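Local coordinates for protein transcriptional regulator (Actinomyces oris, PDB 5V8C) that acts as a LytR-Cps2A-Psr family phosphotransferase that mediates glycosylation of a protein anchored to the Gram-positive cell wall, at residues 52-57 with 195-200; 72-77 with 255-260; 105-110 with 276-281. All coordinates share one frame; numbering follows the deposited sequence.

Interaction 1 (52-57 with 195-200)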
loop_
_atom_site.group_PDB
_atom_site.type_symbol
_atom_site.label_atom_id
_atom_site.label_comp_id
_atom_site.label_asym_id
_atom_site.label_seq_id
_atom_site.Cartn_x
_atom_site.Cartn_y
_atom_site.Cartn_z
ATOM N N ALA A 52 -8.131 6.151 2.958
ATOM C CA ALA A 52 -6.916 5.433 2.571
ATOM C C ALA A 52 -7.294 4.179 1.781
ATOM O O ALA A 52 -7.865 3.244 2.342
ATOM C CB ALA A 52 -6.112 5.061 3.808
ATOM N N ASP A 53 -7.045 4.190 0.468
ATOM C CA ASP A 53 -7.350 3.062 -0.406
ATOM C C ASP A 53 -6.275 1.991 -0.289
ATOM O O ASP A 53 -6.587 0.802 -0.329
ATOM C CB ASP A 53 -7.486 3.528 -1.868
ATOM C CG ASP A 53 -8.736 4.340 -2.156
ATOM O OD1 ASP A 53 -9.601 4.448 -1.254
ATOM O OD2 ASP A 53 -8.862 4.855 -3.291
ATOM N N VAL A 54 -5.013 2.417 -0.119
ATOM C CA VAL A 54 -3.855 1.527 -0.011
ATOM C C VAL A 54 -3.089 1.820 1.278
ATOM O O VAL A 54 -2.794 2.979 1.571
ATOM C CB VAL A 54 -2.947 1.665 -1.257
ATOM C CG1 VAL A 54 -1.676 0.832 -1.116
ATOM C CG2 VAL A 54 -3.701 1.284 -2.531
ATOM N N ILE A 55 -2.790 0.772 2.056
ATOM C CA ILE A 55 -2.044 0.861 3.314
ATOM C C ILE A 55 -1.044 -0.269 3.300
ATOM O O ILE A 55 -1.435 -1.427 3.434
ATOM C CB ILE A 55 -2.955 0.748 4.566
ATOM C CG1 ILE A 55 -4.168 1.699 4.520
ATOM C CG2 ILE A 55 -2.158 0.925 5.842
ATOM C CD1 ILE A 55 -5.428 1.007 4.174
ATOM N N ALA A 56 0.235 0.060 3.130
ATOM C CA ALA A 56 1.308 -0.928 3.111
ATOM C C ALA A 56 2.459 -0.510 4.022
ATOM O O ALA A 56 2.815 0.671 4.094
ATOM C CB ALA A 56 1.822 -1.121 1.688
ATOM N N LEU A 57 3.055 -1.487 4.697
ATOM C CA LEU A 57 4.214 -1.208 5.511
ATOM C C LEU A 57 5.456 -1.820 4.863
ATOM O O LEU A 57 5.460 -3.006 4.525
ATOM C CB LEU A 57 4.017 -1.579 6.994
ATOM C CG LEU A 57 3.779 -3.029 7.373
ATOM C CD1 LEU A 57 5.090 -3.715 7.754
ATOM C CD2 LEU A 57 2.798 -3.129 8.529
ATOM N N THR A 195 -0.518 -7.232 -7.017
ATOM C CA THR A 195 0.041 -7.287 -8.368
ATOM C C THR A 195 0.646 -5.928 -8.728
ATOM O O THR A 195 1.779 -5.874 -9.204
ATOM C CB THR A 195 -1.039 -7.680 -9.380
ATOM O OG1 THR A 195 -1.789 -8.778 -8.867
ATOM C CG2 THR A 195 -0.460 -8.025 -10.746
ATOM N N VAL A 196 -0.116 -4.840 -8.491
ATOM C CA VAL A 196 0.311 -3.471 -8.761
ATOM C C VAL A 196 1.590 -3.163 -8.000
ATOM O O VAL A 196 2.553 -2.723 -8.618
ATOM C CB VAL A 196 -0.824 -2.461 -8.482
ATOM C CG1 VAL A 196 -0.299 -1.036 -8.352
ATOM C CG2 VAL A 196 -1.898 -2.546 -9.562
ATOM N N MET A 197 1.632 -3.478 -6.687
ATOM C CA MET A 197 2.805 -3.284 -5.833
ATOM C C MET A 197 4.011 -4.031 -6.366
ATOM O O MET A 197 5.117 -3.497 -6.316
ATOM C CB MET A 197 2.525 -3.745 -4.406
ATOM C CG MET A 197 1.937 -2.682 -3.547
ATOM S SD MET A 197 1.703 -3.264 -1.865
ATOM C CE MET A 197 0.236 -2.425 -1.483
ATOM N N GLN A 198 3.809 -5.267 -6.862
ATOM C CA GLN A 198 4.920 -6.021 -7.427
ATOM C C GLN A 198 5.340 -5.413 -8.755
ATOM O O GLN A 198 6.539 -5.202 -8.976
ATOM C CB GLN A 198 4.597 -7.523 -7.557
ATOM C CG GLN A 198 5.777 -8.375 -8.047
ATOM C CD GLN A 198 7.057 -8.196 -7.246
ATOM O OE1 GLN A 198 7.172 -8.647 -6.096
ATOM N NE2 GLN A 198 8.076 -7.593 -7.868
ATOM N N ALA A 199 4.350 -5.061 -9.605
ATOM C CA ALA A 199 4.599 -4.447 -10.906
ATOM C C ALA A 199 5.319 -3.110 -10.743
ATOM O O ALA A 199 6.238 -2.824 -11.511
ATOM C CB ALA A 199 3.301 -4.278 -11.674
ATOM N N VAL A 200 4.993 -2.359 -9.669
ATOM C CA VAL A 200 5.648 -1.088 -9.366
ATOM C C VAL A 200 7.103 -1.340 -9.031
ATOM O O VAL A 200 7.978 -0.733 -9.650
ATOM C CB VAL A 200 4.918 -0.260 -8.278
ATOM C CG1 VAL A 200 5.770 0.922 -7.831
ATOM C CG2 VAL A 200 3.558 0.226 -8.772
#

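Interaction 2 (72-77 with 255-260). With PO4 (phosphate ion), chain C.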
loop_
_atom_site.group_PDB
_atom_site.type_symbol
_atom_site.label_atom_id
_atom_site.label_comp_id
_atom_site.label_asym_id
_atom_site.label_seq_id
_atom_site.Cartn_x
_atom_site.Cartn_y
_atom_site.Cartn_z
ATOM N N ARG A 72 -7.736 -2.506 3.514
ATOM C CA ARG A 72 -8.421 -1.260 3.888
ATOM C C ARG A 72 -9.696 -1.461 4.729
ATOM O O ARG A 72 -10.025 -0.619 5.566
ATOM C CB ARG A 72 -8.719 -0.411 2.632
ATOM C CG ARG A 72 -9.715 -1.058 1.651
ATOM C CD ARG A 72 -10.050 -0.204 0.431
ATOM N NE ARG A 72 -10.652 1.089 0.778
ATOM C CZ ARG A 72 -11.932 1.266 1.095
ATOM N NH1 ARG A 72 -12.759 0.229 1.150
ATOM N NH2 ARG A 72 -12.392 2.480 1.369
ATOM N N ASP A 73 -10.410 -2.571 4.489
ATOM C CA ASP A 73 -11.664 -2.910 5.167
ATOM C C ASP A 73 -11.429 -3.503 6.554
ATOM O O ASP A 73 -12.372 -3.623 7.325
ATOM C CB ASP A 73 -12.532 -3.837 4.293
ATOM C CG ASP A 73 -11.792 -5.010 3.660
ATOM O OD1 ASP A 73 -10.885 -4.763 2.826
ATOM O OD2 ASP A 73 -12.165 -6.175 3.945
ATOM N N LEU A 74 -10.163 -3.821 6.890
ATOM C CA LEU A 74 -9.795 -4.383 8.194
ATOM C C LEU A 74 -10.112 -3.404 9.340
ATOM O O LEU A 74 -9.701 -2.249 9.300
ATOM C CB LEU A 74 -8.309 -4.787 8.189
ATOM C CG LEU A 74 -7.685 -5.222 9.516
ATOM C CD1 LEU A 74 -7.933 -6.706 9.792
ATOM C CD2 LEU A 74 -6.209 -4.896 9.547
ATOM N N THR A 75 -10.869 -3.871 10.338
ATOM C CA THR A 75 -11.269 -3.081 11.504
ATOM C C THR A 75 -10.289 -3.369 12.641
ATOM O O THR A 75 -9.911 -4.523 12.845
ATOM C CB THR A 75 -12.721 -3.406 11.878
ATOM O OG1 THR A 75 -13.526 -3.384 10.697
ATOM C CG2 THR A 75 -13.295 -2.455 12.914
ATOM N N ILE A 76 -9.834 -2.318 13.335
ATOM C CA ILE A 76 -8.869 -2.423 14.433
ATOM C C ILE A 76 -9.231 -1.467 15.594
ATOM O O ILE A 76 -10.126 -0.637 15.442
ATOM C CB ILE A 76 -7.419 -2.156 13.922
ATOM C CG1 ILE A 76 -7.304 -0.779 13.236
ATOM C CG2 ILE A 76 -6.896 -3.294 13.032
ATOM C CD1 ILE A 76 -5.963 -0.110 13.379
ATOM N N ASN A 77 -8.493 -1.545 16.724
ATOM C CA ASN A 77 -8.673 -0.621 17.843
ATOM C C ASN A 77 -7.943 0.690 17.507
ATOM O O ASN A 77 -6.724 0.777 17.676
ATOM C CB ASN A 77 -8.160 -1.237 19.162
ATOM C CG ASN A 77 -8.436 -0.423 20.415
ATOM O OD1 ASN A 77 -7.776 -0.591 21.447
ATOM N ND2 ASN A 77 -9.432 0.455 20.381
ATOM N N ILE A 255 3.506 -9.632 0.964
ATOM C CA ILE A 255 2.530 -10.490 1.617
ATOM C C ILE A 255 1.310 -9.693 2.063
ATOM O O ILE A 255 1.423 -8.546 2.498
ATOM C CB ILE A 255 3.143 -11.379 2.750
ATOM C CG1 ILE A 255 2.122 -11.684 3.869
ATOM C CG2 ILE A 255 4.454 -10.804 3.322
ATOM C CD1 ILE A 255 2.297 -13.064 4.606
ATOM N N ASP A 256 0.133 -10.299 1.858
ATOM C CA ASP A 256 -1.154 -9.805 2.310
ATOM C C ASP A 256 -1.390 -10.318 3.715
ATOM O O ASP A 256 -1.102 -11.484 4.005
ATOM C CB ASP A 256 -2.261 -10.282 1.376
ATOM C CG ASP A 256 -2.313 -9.464 0.105
ATOM O OD1 ASP A 256 -1.587 -9.814 -0.854
ATOM O OD2 ASP A 256 -2.998 -8.411 0.101
ATOM N N LEU A 257 -1.837 -9.424 4.609
ATOM C CA LEU A 257 -2.157 -9.736 5.999
ATOM C C LEU A 257 -3.184 -10.887 6.013
ATOM O O LEU A 257 -4.244 -10.764 5.390
ATOM C CB LEU A 257 -2.751 -8.469 6.642
ATOM C CG LEU A 257 -2.423 -8.106 8.098
ATOM C CD1 LEU A 257 -3.663 -8.096 8.948
ATOM C CD2 LEU A 257 -1.293 -8.929 8.683
ATOM N N PRO A 258 -2.856 -12.051 6.600
ATOM C CA PRO A 258 -3.807 -13.177 6.553
ATOM C C PRO A 258 -5.024 -13.043 7.476
ATOM O O PRO A 258 -4.996 -13.503 8.619
ATOM C CB PRO A 258 -2.939 -14.395 6.891
ATOM C CG PRO A 258 -1.812 -13.853 7.679
ATOM C CD PRO A 258 -1.627 -12.402 7.336
ATOM N N THR A 259 -6.107 -12.440 6.973
ATOM C CA THR A 259 -7.348 -12.306 7.748
ATOM C C THR A 259 -8.242 -13.523 7.510
ATOM O O THR A 259 -8.092 -14.204 6.496
ATOM C CB THR A 259 -8.072 -10.992 7.412
ATOM O OG1 THR A 259 -8.548 -11.030 6.065
ATOM C CG2 THR A 259 -7.196 -9.766 7.632
ATOM N N GLY A 260 -9.167 -13.777 8.429
ATOM C CA GLY A 260 -10.107 -14.889 8.323
ATOM C C GLY A 260 -11.040 -14.789 7.129
ATOM O O GLY A 260 -11.070 -13.749 6.458
HETATM P P PO4 C . -16.728 2.141 0.688
HETATM O O1 PO4 C . -18.093 2.881 1.076
HETATM O O2 PO4 C . -16.243 1.264 1.935
HETATM O O3 PO4 C . -15.610 3.234 0.346
HETATM O O4 PO4 C . -16.959 1.227 -0.546
#

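Interaction 3 (105-110 with 276-281)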
loop_
_atom_site.group_PDB
_atom_site.type_symbol
_atom_site.label_atom_id
_atom_site.label_comp_id
_atom_site.label_asym_id
_atom_site.label_seq_id
_atom_site.Cartn_x
_atom_site.Cartn_y
_atom_site.Cartn_z
ATOM N N LEU A 105 -2.567 -2.541 15.890
ATOM C CA LEU A 105 -1.774 -3.647 15.364
ATOM C C LEU A 105 -0.384 -3.715 15.958
ATOM O O LEU A 105 0.286 -4.738 15.823
ATOM C CB LEU A 105 -1.710 -3.604 13.828
ATOM C CG LEU A 105 -3.018 -3.887 13.093
ATOM C CD1 LEU A 105 -2.845 -3.719 11.600
ATOM C CD2 LEU A 105 -3.571 -5.275 13.434
ATOM N N GLY A 106 0.024 -2.636 16.622
ATOM C CA GLY A 106 1.336 -2.510 17.240
ATOM C C GLY A 106 2.424 -2.168 16.252
ATOM O O GLY A 106 3.584 -2.524 16.470
ATOM N N ILE A 107 2.070 -1.487 15.146
ATOM C CA ILE A 107 3.084 -1.129 14.171
ATOM C C ILE A 107 3.566 0.321 14.426
ATOM O O ILE A 107 2.828 1.283 14.183
ATOM C CB ILE A 107 2.735 -1.465 12.671
ATOM C CG1 ILE A 107 2.301 -0.238 11.847
ATOM C CG2 ILE A 107 1.732 -2.610 12.518
ATOM C CD1 ILE A 107 3.440 0.341 11.030
ATOM N N PRO A 108 4.803 0.485 14.954
ATOM C CA PRO A 108 5.332 1.837 15.184
ATOM C C PRO A 108 5.970 2.403 13.910
ATOM O O PRO A 108 7.056 1.983 13.502
ATOM C CB PRO A 108 6.348 1.637 16.329
ATOM C CG PRO A 108 6.511 0.129 16.483
ATOM C CD PRO A 108 5.802 -0.530 15.332
ATOM N N THR A 109 5.274 3.349 13.275
ATOM C CA THR A 109 5.708 3.993 12.043
ATOM C C THR A 109 6.942 4.889 12.269
ATOM O O THR A 109 6.926 5.786 13.106
ATOM C CB THR A 109 4.519 4.713 11.401
ATOM O OG1 THR A 109 3.541 3.733 11.069
ATOM C CG2 THR A 109 4.893 5.487 10.153
ATOM N N THR A 110 8.000 4.628 11.501
ATOM C CA THR A 110 9.269 5.351 11.544
ATOM C C THR A 110 9.279 6.475 10.488
ATOM O O THR A 110 9.765 7.574 10.764
ATOM C CB THR A 110 10.416 4.327 11.418
ATOM O OG1 THR A 110 10.474 3.573 12.628
ATOM C CG2 THR A 110 11.773 4.966 11.164
ATOM N N ASP A 276 0.390 -13.276 14.525
ATOM C CA ASP A 276 1.671 -14.001 14.485
ATOM C C ASP A 276 2.583 -13.442 13.402
ATOM O O ASP A 276 3.754 -13.168 13.665
ATOM C CB ASP A 276 1.452 -15.510 14.254
ATOM C CG ASP A 276 0.589 -16.203 15.292
ATOM O OD1 ASP A 276 0.804 -15.962 16.505
ATOM O OD2 ASP A 276 -0.253 -17.040 14.896
ATOM N N LEU A 277 2.036 -13.274 12.183
ATOM C CA LEU A 277 2.723 -12.700 11.031
ATOM C C LEU A 277 3.275 -11.325 11.418
ATOM O O LEU A 277 4.404 -11.008 11.074
ATOM C CB LEU A 277 1.719 -12.583 9.862
ATOM C CG LEU A 277 2.220 -12.235 8.430
ATOM C CD1 LEU A 277 1.964 -10.788 8.087
ATOM C CD2 LEU A 277 3.666 -12.653 8.180
ATOM N N LEU A 278 2.502 -10.548 12.187
ATOM C CA LEU A 278 2.907 -9.233 12.655
ATOM C C LEU A 278 3.887 -9.339 13.811
ATOM O O LEU A 278 4.763 -8.481 13.941
ATOM C CB LEU A 278 1.682 -8.387 13.048
ATOM C CG LEU A 278 0.876 -7.772 11.894
ATOM C CD1 LEU A 278 -0.486 -7.319 12.364
ATOM C CD2 LEU A 278 1.596 -6.592 11.282
ATOM N N ALA A 279 3.769 -10.403 14.631
ATOM C CA ALA A 279 4.670 -10.650 15.765
ATOM C C ALA A 279 6.056 -11.072 15.292
ATOM O O ALA A 279 7.027 -10.868 16.016
ATOM C CB ALA A 279 4.097 -11.714 16.683
ATOM N N ARG A 280 6.144 -11.690 14.100
ATOM C CA ARG A 280 7.415 -12.088 13.496
ATOM C C ARG A 280 8.307 -10.852 13.283
ATOM O O ARG A 280 9.487 -10.871 13.647
ATOM C CB ARG A 280 7.179 -12.801 12.152
ATOM C CG ARG A 280 6.713 -14.240 12.301
ATOM C CD ARG A 280 6.617 -14.966 10.970
ATOM N NE ARG A 280 6.177 -16.350 11.151
ATOM C CZ ARG A 280 6.998 -17.392 11.245
ATOM N NH1 ARG A 280 8.310 -17.225 11.136
ATOM N NH2 ARG A 280 6.510 -18.612 11.430
ATOM N N TYR A 281 7.705 -9.758 12.768
ATOM C CA TYR A 281 8.375 -8.489 12.476
ATOM C C TYR A 281 8.406 -7.520 13.678
ATOM O O TYR A 281 8.694 -6.338 13.513
ATOM C CB TYR A 281 7.751 -7.842 11.221
ATOM C CG TYR A 281 7.716 -8.779 10.030
ATOM C CD1 TYR A 281 8.870 -9.055 9.299
ATOM C CD2 TYR A 281 6.546 -9.432 9.666
ATOM C CE1 TYR A 281 8.858 -9.964 8.242
ATOM C CE2 TYR A 281 6.519 -10.338 8.607
ATOM C CZ TYR A 281 7.679 -10.603 7.899
ATOM O OH TYR A 281 7.652 -11.492 6.852
#

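Interaction 1 (52-57 with 195-200)
M197 reaches from its helix to V54 and A56 of the facing strand, and its terminal methyl CE makes both close contacts. CE lies 3.8 Å from V54 CG1 and, on another side, 3.8 Å from A56 CB. The two directions, taken at CE, open at about 81°, so the methyl sits between two residues, one apart in sequence, on the same strand face instead of pressing on a single group. V54 and M197 approach tip to tip, the two side chains reaching toward each other. Over A56 the methionine bends: SD stays slightly farther from A56 CB, at 4.2 Å. The bend belongs to chi3 (-145°), after an extended chi2, and it turns the methyl back along the strand, toward V54. V54 places CG1 opposite its backbone N, chi1 175°, and this is the branch that meets the methionine.

The example illustrates how one long, flexible side chain can bridge a helix and a sheet whose backbones remain well apart: the nearest CA atoms, those of A56 and M197, are 9.4 Å from each other. The contact is wholly apolar and small, burying 94 Å². A bound polyether, probably from the crystallisation liquor, lies about 4 Å from the M197 side chain. Its position is consistent with the greasy pocket that accepts polyprenyl chains in related LCP enzymes.

V54 also belongs to a classic beta bulge, for it and D53 both face G27 of strand 23-28. I55 points the other way, against L24, L26 and L70, while M197 extends its packing to I67 and N69 of strand 65-70. Helix 182-208 thus lies over one face of the central sheet, with V196 touching V164 of helix 157-165.

Interaction 2 (72-77 with 255-260)
L74 packs against L257 and T259, joining the loop between strands 65-70 and 75-77 to an inverse gamma turn, centred on P258, that follows edge strand 252-256 of the central mixed sheet. The packed side is a three-residue apolar junction in which the two L74 methyls divide the work. CD1 goes to the T259 methyl CG2, at 3.8 Å. CD2 instead meets L257 CD1, 4.1 Å away, and there the two leucine side chains cross at about a right angle. With CG of L74 opposite its backbone N (chi1 172°), the fork is carried across the gap between the two backbones, which come no nearer than 8.3 Å, between CA of L74 and CA of T259. L74 and L257 are buried, and T259 forms the partly exposed margin of the junction; helix 272-280 closes over L257 through S274 and L277.

The loose side belongs to R72. Partly exposed, it lies apart from the junction, with its chain bent at chi3 toward a phosphate ion that probably came from the crystallisation liquor. The grip is slight. Phosphate O2 lies at the guanidinium edge, in its plane, but makes no hydrogen bond to it, whereas O3 accepts a weak hydrogen bond from R72 NH2 of 3.5 Å, its angle at the hydrogen only 137°.

Interaction 3 (105-110 with 276-281)
L278 lays its forked end against L105 and I107, one methyl for each. The setting is a helix-to-loop junction: helix 272-280, close to the C-terminal end of the chain, covers the point where helix 94-105 gives way to the loop leading into strand 111-115. G106 marks that ending, since it is the first residue to leave helical geometry and does so with positive phi (79°), a conformation that favours glycine. The chain can therefore turn sharply between the two residues that receive the leucine.

As a case of one branched side chain serving two neighbours, the geometry is simple. L278 CD1 points almost straight at L105 CD2, at 3.9 Å, the angle L278 CG, L278 CD1, L105 CD2 being about 165°. It does not meet that methyl head on, however, but comes at its flank, and the two leucines cross obliquely. The same CD1 lies 4.2 Å from L105 CB, so it rests along the side of L105 and not on its end alone. With CD1 of L105 anti to CA (chi2 176°), CD2 is the methyl that branches off to the side, where L278 meets it.

All three residues are buried, and the contact, apolar throughout, hides 114 Å². This is structural packing that joins helix 272-280 to the end of helix 94-105 and the loop after it. Nearby in sequence, the disulfide C102-C288 links helix 94-105 to strand 288-289. Y283 adds cover by touching both L278 and P108.

I107 is oriented differently from L105: the end of its longer branch leads away from the helix, and the short branch is left to make the contact, with I107 CG2 lying 4.2 Å from L278 CD2.

The three contacts, set around the central sheet, each touch the other two, and their segments alternate along the chain. Interactions 1 and 2, with centres 14 Å apart, meet where R72 CD lies 3.7 Å from D53 O. The polyether lies beside the first and the phosphate beside the second, the phosphorus about 18 Å from M197 CE, and both are probably crystallisation components. Interactions 2 and 3, with centres 13 Å apart, meet where L257 CD2 lies 3.8 Å from L277 CD1. Interaction 1 reaches interaction 3, about 18 Å off between centres, through L57 CD2 and I107 CG2 at 4.2 Å.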